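PDB 7BXD: GDSL-like protein from Collinsella aerofaciens ATCC 25986, which probably hydrolyses acyl ester bonds, as a GDSL-like lipase/acylhydrolase of the SGNH hydrolase clan. Local coordinates for residues I77-D82 against F87-D92; L174-Y179 against D196-S201; A130-I135 against D188-P193. All coordinates share one frame; numbering follows the deposited sequence.

Contact 1 of 3, residues I77-D82 against F87-D92; sequences IAIKAD and FVERLD
Ile77 and Phe87 meet where the loop following strand 66-71 of this SGNH hydrolase fold, a three-layer alpha/beta/alpha fold with a parallel sheet, folds back on the short helix 87-90. The backbone makes one clear bond: Val88 N donates to Ile77 O over 3.3 Å, with a fairly straight N-H...O angle of 159°, so the loop carbonyl takes up an amide from the first turn of the helix.

The second kind of contact is a CH-pi interaction. Ile77 CG1 stands over the centre of the Phe87 ring, 3.9 Å from its centroid and only 6° off the ring normal. The isoleucine torsion explains this: CG1 lies beside the backbone N (chi1 -71°), while CG2 turns to Ala130 and Leu134 of helix 127-141. On the opposite face of the ring lies Arg90 NH2, 3.4 Å above the plane and offset toward the rim; bonds to Ser75 OG and Gly35 O hold that nitrogen there, and the ring thus lies between a methylene and a guanidinium nitrogen.

Apolar packing continues outward, Ile79 CD1 reaching Val88 CG1 at 3.8 Å with the two side chains roughly perpendicular.

Last comes a water bridge. The water accepts from Lys80 N at 3.0 Å and lies 2.7 Å from Glu89 OE1, which also bonds Ser86 OG. The other carboxylate oxygen, Glu89 OE2, rests 4.0 Å from Ile79 CG2.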
# COMPACT_ATOMS: atom_id res chain seq x y z
N ILE A 77 -8.05 -1.12 3.12
CA ILE A 77 -8.03 -2.52 2.73
C ILE A 77 -9.38 -3.17 3.05
O ILE A 77 -9.97 -3.87 2.21
CB ILE A 77 -6.84 -3.26 3.37
CG1 ILE A 77 -5.54 -2.77 2.69
CG2 ILE A 77 -6.98 -4.79 3.20
CD1 ILE A 77 -4.26 -3.42 3.22
N ALA A 78 -9.89 -2.93 4.27
CA ALA A 78 -11.10 -3.60 4.75
C ALA A 78 -12.38 -2.86 4.39
O ALA A 78 -12.41 -1.62 4.24
CB ALA A 78 -11.07 -3.75 6.26
N ILE A 79 -13.47 -3.64 4.29
CA ILE A 79 -14.80 -3.07 4.11
C ILE A 79 -15.21 -2.33 5.38
O ILE A 79 -14.99 -2.82 6.49
CB ILE A 79 -15.84 -4.17 3.84
CG1 ILE A 79 -15.42 -5.03 2.65
CG2 ILE A 79 -17.21 -3.54 3.62
CD1 ILE A 79 -16.42 -6.16 2.35
N LYS A 80 -15.86 -1.18 5.21
CA LYS A 80 -16.47 -0.44 6.31
C LYS A 80 -17.71 0.26 5.77
O LYS A 80 -17.74 0.67 4.61
CB LYS A 80 -15.48 0.55 6.94
CG LYS A 80 -15.87 1.00 8.35
CD LYS A 80 -14.83 1.89 8.99
CE LYS A 80 -15.22 2.18 10.44
NZ LYS A 80 -14.69 3.45 11.00
N ALA A 81 -18.74 0.40 6.61
CA ALA A 81 -20.04 0.82 6.08
C ALA A 81 -20.06 2.24 5.52
O ALA A 81 -21.01 2.59 4.82
CB ALA A 81 -21.12 0.66 7.14
N ASP A 82 -19.06 3.07 5.83
CA ASP A 82 -19.04 4.46 5.41
C ASP A 82 -18.48 4.67 4.01
O ASP A 82 -18.52 5.80 3.52
CB ASP A 82 -18.31 5.34 6.44
CG ASP A 82 -16.85 4.97 6.62
OD1 ASP A 82 -16.44 3.83 6.28
OD2 ASP A 82 -16.11 5.84 7.14
N PHE A 87 -10.19 -2.08 -0.71
CA PHE A 87 -9.46 -2.98 -1.59
C PHE A 87 -10.28 -4.25 -1.82
O PHE A 87 -10.32 -4.78 -2.93
CB PHE A 87 -8.09 -3.38 -1.01
CG PHE A 87 -7.02 -2.30 -0.97
CD1 PHE A 87 -7.25 -0.99 -0.47
CD2 PHE A 87 -5.73 -2.61 -1.40
CE1 PHE A 87 -6.18 -0.06 -0.37
CE2 PHE A 87 -4.68 -1.68 -1.30
CZ PHE A 87 -4.90 -0.44 -0.78
N VAL A 88 -10.91 -4.77 -0.77
CA VAL A 88 -11.74 -5.97 -0.91
C VAL A 88 -12.81 -5.74 -1.98
O VAL A 88 -13.03 -6.60 -2.83
CB VAL A 88 -12.36 -6.35 0.44
CG1 VAL A 88 -13.48 -7.39 0.28
CG2 VAL A 88 -11.27 -6.86 1.41
N GLU A 89 -13.50 -4.59 -1.92
CA GLU A 89 -14.58 -4.31 -2.86
C GLU A 89 -14.07 -4.04 -4.27
O GLU A 89 -14.77 -4.34 -5.25
CB GLU A 89 -15.42 -3.15 -2.35
CG GLU A 89 -16.32 -3.51 -1.18
CD GLU A 89 -16.73 -2.32 -0.32
OE1 GLU A 89 -15.85 -1.58 0.16
OE2 GLU A 89 -17.97 -2.15 -0.08
N ARG A 90 -12.87 -3.45 -4.40
CA ARG A 90 -12.33 -3.07 -5.71
C ARG A 90 -11.67 -4.23 -6.44
O ARG A 90 -11.43 -4.13 -7.65
CB ARG A 90 -11.30 -1.94 -5.57
CG ARG A 90 -11.94 -0.59 -5.21
CD ARG A 90 -10.93 0.53 -5.48
NE ARG A 90 -9.91 0.47 -4.45
CZ ARG A 90 -8.57 0.51 -4.59
NH1 ARG A 90 -7.94 0.59 -5.77
NH2 ARG A 90 -7.85 0.49 -3.49
N LEU A 91 -11.29 -5.31 -5.73
CA LEU A 91 -10.37 -6.29 -6.33
C LEU A 91 -10.93 -6.87 -7.64
O LEU A 91 -10.19 -7.04 -8.63
CB LEU A 91 -10.05 -7.38 -5.32
CG LEU A 91 -9.24 -8.56 -5.84
CD1 LEU A 91 -7.89 -8.11 -6.37
CD2 LEU A 91 -9.07 -9.57 -4.72
N ASP A 92 -12.21 -7.25 -7.66
CA ASP A 92 -12.70 -7.96 -8.83
C ASP A 92 -12.66 -7.11 -10.08
O ASP A 92 -12.67 -7.66 -11.20
CB ASP A 92 -14.15 -8.45 -8.63
CG ASP A 92 -14.56 -9.55 -9.61
OD1 ASP A 92 -13.92 -10.63 -9.59
OD2 ASP A 92 -15.53 -9.36 -10.37
O HOH W 1 -15.92 -0.09 2.40

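Contact 2 of 3, residues L174-Y179 against D196-S201; sequences LTQAAY and DLYAQS
Ala177 N, whose residue packs against Tyr198, is gripped twice at the start of helix 176-189 in this SGNH hydrolase fold. It donates to a water at 2.9 Å and, more weakly, to Thr175 OG1 at 3.3 Å, the N-cap bond of the helix. The same water is hydrogen-bonded to Tyr198 OH, also at 2.9 Å, and thus ties the helix start to the short helix 197-200.

Around this bridge the tyrosine is the main carrier of the contact. With CG anti to the backbone N (chi1 176°), its ring reaches across to the start of helix 176-189, bringing Tyr198 OH within 3.6 Å of Ala177 CB. Gln176 runs past it in the opposite direction and brings its amide to the ring edge, Gln176 NE2 lying 3.7 Å from Tyr198 CD1 with the two planes 51° apart. That amide is fixed by bonds elsewhere, OE1 with Ser166 OG and NE2 with Cys153 O. Lys154 makes a cation-pi contact with the tyrosine ring.

Were Tyr198 replaced by an alanine, the bridging water would probably lose its hydroxyl partner and Lys154 its ring, and a gap would open beside Ala177 CB and the Gln176 amide.

Helix 197-200 has its own N-cap: Ala199 N meets Asp196 OD1 at 3.1 Å from above the carboxylate, 64° out of its plane.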
# COMPACT_ATOMS: atom_id res chain seq x y z
N LEU A 174 -5.27 1.64 19.06
CA LEU A 174 -4.21 0.91 18.37
C LEU A 174 -3.27 1.88 17.68
O LEU A 174 -3.68 2.94 17.22
CB LEU A 174 -4.79 -0.03 17.30
CG LEU A 174 -5.72 -1.13 17.83
CD1 LEU A 174 -6.40 -1.84 16.69
CD2 LEU A 174 -4.88 -2.11 18.67
N THR A 175 -1.99 1.50 17.58
CA THR A 175 -1.07 2.26 16.73
C THR A 175 -0.97 1.59 15.35
O THR A 175 -1.47 0.48 15.11
CB THR A 175 0.34 2.38 17.31
OG1 THR A 175 0.94 1.10 17.21
CG2 THR A 175 0.36 2.88 18.77
N GLN A 176 -0.30 2.28 14.43
CA GLN A 176 -0.16 1.71 13.09
C GLN A 176 0.61 0.40 13.12
O GLN A 176 0.38 -0.47 12.27
CB GLN A 176 0.51 2.74 12.20
CG GLN A 176 0.53 2.34 10.73
CD GLN A 176 1.02 3.46 9.82
OE1 GLN A 176 0.88 4.63 10.16
NE2 GLN A 176 1.54 3.12 8.65
N ALA A 177 1.54 0.26 14.06
CA ALA A 177 2.32 -0.97 14.16
C ALA A 177 1.46 -2.20 14.34
O ALA A 177 1.84 -3.28 13.87
CB ALA A 177 3.34 -0.86 15.30
N ALA A 178 0.30 -2.09 15.02
CA ALA A 178 -0.57 -3.25 15.18
C ALA A 178 -1.08 -3.72 13.82
O ALA A 178 -1.25 -4.93 13.59
CB ALA A 178 -1.74 -2.91 16.11
N TYR A 179 -1.44 -2.77 12.94
CA TYR A 179 -1.90 -3.11 11.61
C TYR A 179 -0.76 -3.71 10.78
O TYR A 179 -0.96 -4.69 10.04
CB TYR A 179 -2.52 -1.88 10.91
CG TYR A 179 -3.81 -1.43 11.56
CD1 TYR A 179 -3.78 -0.67 12.75
CD2 TYR A 179 -5.03 -1.79 11.03
CE1 TYR A 179 -4.97 -0.30 13.37
CE2 TYR A 179 -6.24 -1.43 11.65
CZ TYR A 179 -6.19 -0.68 12.83
OH TYR A 179 -7.34 -0.28 13.47
N ASP A 196 9.08 -4.07 3.26
CA ASP A 196 8.64 -3.40 4.50
C ASP A 196 8.93 -1.91 4.40
O ASP A 196 9.89 -1.38 4.98
CB ASP A 196 9.30 -4.05 5.71
CG ASP A 196 8.65 -3.62 7.02
OD1 ASP A 196 7.80 -2.70 7.05
OD2 ASP A 196 9.04 -4.21 8.05
N LEU A 197 8.07 -1.20 3.63
CA LEU A 197 8.19 0.25 3.50
C LEU A 197 7.85 0.98 4.80
O LEU A 197 8.43 2.07 5.05
CB LEU A 197 7.29 0.78 2.38
CG LEU A 197 7.66 0.31 0.97
CD1 LEU A 197 6.67 0.93 -0.04
CD2 LEU A 197 9.12 0.63 0.59
N TYR A 198 6.97 0.41 5.63
CA TYR A 198 6.75 0.97 6.96
C TYR A 198 8.08 1.19 7.68
O TYR A 198 8.32 2.26 8.25
CB TYR A 198 5.86 0.02 7.75
CG TYR A 198 5.64 0.46 9.19
CD1 TYR A 198 4.76 1.49 9.53
CD2 TYR A 198 6.32 -0.20 10.23
CE1 TYR A 198 4.55 1.84 10.87
CE2 TYR A 198 6.10 0.14 11.56
CZ TYR A 198 5.23 1.17 11.88
OH TYR A 198 5.05 1.55 13.19
N ALA A 199 8.93 0.15 7.68
CA ALA A 199 10.19 0.22 8.41
C ALA A 199 11.33 0.82 7.60
O ALA A 199 12.27 1.34 8.21
CB ALA A 199 10.59 -1.20 8.84
N GLN A 200 11.29 0.75 6.25
CA GLN A 200 12.51 0.99 5.47
C GLN A 200 12.30 1.77 4.18
O GLN A 200 13.11 1.67 3.26
CB GLN A 200 13.21 -0.32 5.14
CG GLN A 200 13.71 -1.06 6.37
CD GLN A 200 14.75 -2.10 6.04
OE1 GLN A 200 15.34 -2.10 4.96
NE2 GLN A 200 14.96 -3.04 6.96
N SER A 201 11.26 2.60 4.09
CA SER A 201 11.09 3.35 2.84
C SER A 201 12.22 4.33 2.54
O SER A 201 12.40 4.72 1.38
CB SER A 201 9.80 4.13 2.86
OG SER A 201 9.91 5.17 3.81
O HOH W 2 3.09 2.49 15.05

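Contact 3 of 3, residues A130-I135 against D188-P193; sequences AVDYLI and DRYSVP
The Tyr190 ring has Asp132 OD1 at its edge, near the ring plane, and Arg189 CG over the centre of one face, 3.7 Å above it. Ring and carboxylate planes are 46° apart. Tyr190 OH donates to Asp132 OD1 over a short 2.6 Å, arriving on the syn side and 29° out of the carboxylate plane. Asp132 reaches the hydroxyl because its CG swings anti to the backbone N (chi1 -176°), and its second oxygen, OD2, forms a salt bridge with Arg136 one turn on. Both oxygens are therefore engaged, which should hold the carboxylate against rotation.

Beside this polar pair the packing is aliphatic. Ile135 CG2 touches Tyr190 CB at 3.7 Å, coming at the ring obliquely, and Val192 CG2 at 4.1 Å. Both partners are brought in by a Schellman motif ending helix 176-189, in which Ser191 takes positive phi, Ser191 N bonds Asp188 O and Val192 N bonds Cys187 O.

The contact thus joins helix 127-141 to the C-terminal end of helix 176-189. Val186 of the latter helix touches Asp132 and Ile135, while Ile135 and Val192 both rest on Phe149 of strand 146-150, just before the chain enters strand 194-195.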
# COMPACT_ATOMS: atom_id res chain seq x y z
N ALA A 130 -9.62 -8.97 6.07
CA ALA A 130 -9.52 -8.35 4.76
C ALA A 130 -8.21 -8.71 4.06
O ALA A 130 -8.19 -8.96 2.84
CB ALA A 130 -9.67 -6.84 4.90
N VAL A 131 -7.09 -8.68 4.80
CA VAL A 131 -5.82 -9.08 4.20
C VAL A 131 -5.90 -10.54 3.74
O VAL A 131 -5.45 -10.90 2.65
CB VAL A 131 -4.63 -8.83 5.14
CG1 VAL A 131 -3.31 -9.32 4.50
CG2 VAL A 131 -4.51 -7.33 5.47
N ASP A 132 -6.49 -11.40 4.58
CA ASP A 132 -6.68 -12.80 4.23
C ASP A 132 -7.51 -12.92 2.95
O ASP A 132 -7.16 -13.69 2.04
CB ASP A 132 -7.34 -13.50 5.42
CG ASP A 132 -7.52 -14.99 5.22
OD1 ASP A 132 -6.55 -15.73 5.49
OD2 ASP A 132 -8.62 -15.39 4.79
N TYR A 133 -8.62 -12.18 2.87
CA TYR A 133 -9.43 -12.20 1.65
C TYR A 133 -8.62 -11.82 0.43
O TYR A 133 -8.74 -12.44 -0.63
CB TYR A 133 -10.64 -11.26 1.79
CG TYR A 133 -11.50 -11.25 0.57
CD1 TYR A 133 -11.25 -10.34 -0.47
CD2 TYR A 133 -12.59 -12.13 0.45
CE1 TYR A 133 -12.03 -10.32 -1.60
CE2 TYR A 133 -13.39 -12.12 -0.68
CZ TYR A 133 -13.10 -11.22 -1.70
OH TYR A 133 -13.90 -11.22 -2.84
N LEU A 134 -7.84 -10.73 0.52
CA LEU A 134 -7.09 -10.29 -0.66
C LEU A 134 -6.14 -11.37 -1.13
O LEU A 134 -6.03 -11.62 -2.34
CB LEU A 134 -6.31 -9.01 -0.38
CG LEU A 134 -7.10 -7.70 -0.18
CD1 LEU A 134 -6.08 -6.57 -0.05
CD2 LEU A 134 -8.05 -7.44 -1.34
N ILE A 135 -5.41 -12.01 -0.22
CA ILE A 135 -4.43 -12.99 -0.67
C ILE A 135 -5.12 -14.19 -1.31
O ILE A 135 -4.73 -14.65 -2.39
CB ILE A 135 -3.50 -13.42 0.48
CG1 ILE A 135 -2.63 -12.21 0.90
CG2 ILE A 135 -2.64 -14.62 0.05
CD1 ILE A 135 -1.93 -12.37 2.23
N ASP A 188 2.70 -14.08 6.28
CA ASP A 188 3.44 -15.28 6.67
C ASP A 188 2.61 -16.55 6.46
O ASP A 188 3.12 -17.55 5.94
CB ASP A 188 3.90 -15.20 8.12
CG ASP A 188 4.43 -16.56 8.59
OD1 ASP A 188 5.56 -16.93 8.25
OD2 ASP A 188 3.65 -17.31 9.24
N ARG A 189 1.34 -16.52 6.84
CA ARG A 189 0.49 -17.69 6.67
C ARG A 189 0.57 -18.21 5.26
O ARG A 189 0.62 -19.44 5.04
CB ARG A 189 -0.96 -17.36 7.05
CG ARG A 189 -2.00 -18.33 6.54
CD ARG A 189 -2.03 -19.61 7.23
NE ARG A 189 -3.24 -20.34 6.80
CZ ARG A 189 -3.54 -21.52 7.30
NH1 ARG A 189 -2.69 -22.03 8.17
NH2 ARG A 189 -4.64 -22.20 6.90
N TYR A 190 0.54 -17.30 4.28
CA TYR A 190 0.48 -17.65 2.86
C TYR A 190 1.83 -17.53 2.17
O TYR A 190 1.89 -17.54 0.94
CB TYR A 190 -0.58 -16.81 2.16
CG TYR A 190 -1.96 -17.09 2.72
CD1 TYR A 190 -2.59 -18.33 2.50
CD2 TYR A 190 -2.65 -16.12 3.45
CE1 TYR A 190 -3.86 -18.57 2.99
CE2 TYR A 190 -3.93 -16.37 3.95
CZ TYR A 190 -4.53 -17.59 3.72
OH TYR A 190 -5.78 -17.88 4.20
N SER A 191 2.92 -17.43 2.94
CA SER A 191 4.27 -17.38 2.39
C SER A 191 4.47 -16.22 1.41
O SER A 191 5.26 -16.32 0.46
CB SER A 191 4.66 -18.72 1.74
OG SER A 191 4.47 -19.76 2.70
N VAL A 192 3.81 -15.08 1.65
CA VAL A 192 3.84 -13.96 0.70
C VAL A 192 5.05 -13.05 0.92
O VAL A 192 5.21 -12.51 2.02
CB VAL A 192 2.55 -13.13 0.79
CG1 VAL A 192 2.61 -11.89 -0.08
CG2 VAL A 192 1.36 -13.98 0.37
N PRO A 193 5.88 -12.78 -0.09
CA PRO A 193 6.97 -11.81 0.07
C PRO A 193 6.45 -10.42 0.44
O PRO A 193 5.40 -9.97 -0.04
CB PRO A 193 7.63 -11.82 -1.31
CG PRO A 193 7.28 -13.15 -1.90
CD PRO A 193 5.88 -13.40 -1.44

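Overall arrangement
All three contacts belong to one alpha/beta unit built on the parallel sheet with strand order 66-71, 30-35, 100-104, 146-150, 194-195. Contact 1 closes along the chain before the others open; the segments of contacts 2 and 3 alternate, and both use helix 176-189, at its start and its end respectively. Centres of contacts 2 and 3 are about 16 Å apart, as are those of 1 and 3, which touch: Ala130 CB packs on Ala78 CA at 3.5 Å. Centres of contacts 1 and 2 are 20 Å apart, nearest atoms about 8 Å. Helix 127-141 thus joins the loop region of contact 1 to helix 176-189, and contact 2 carries the connection on to helix 197-200.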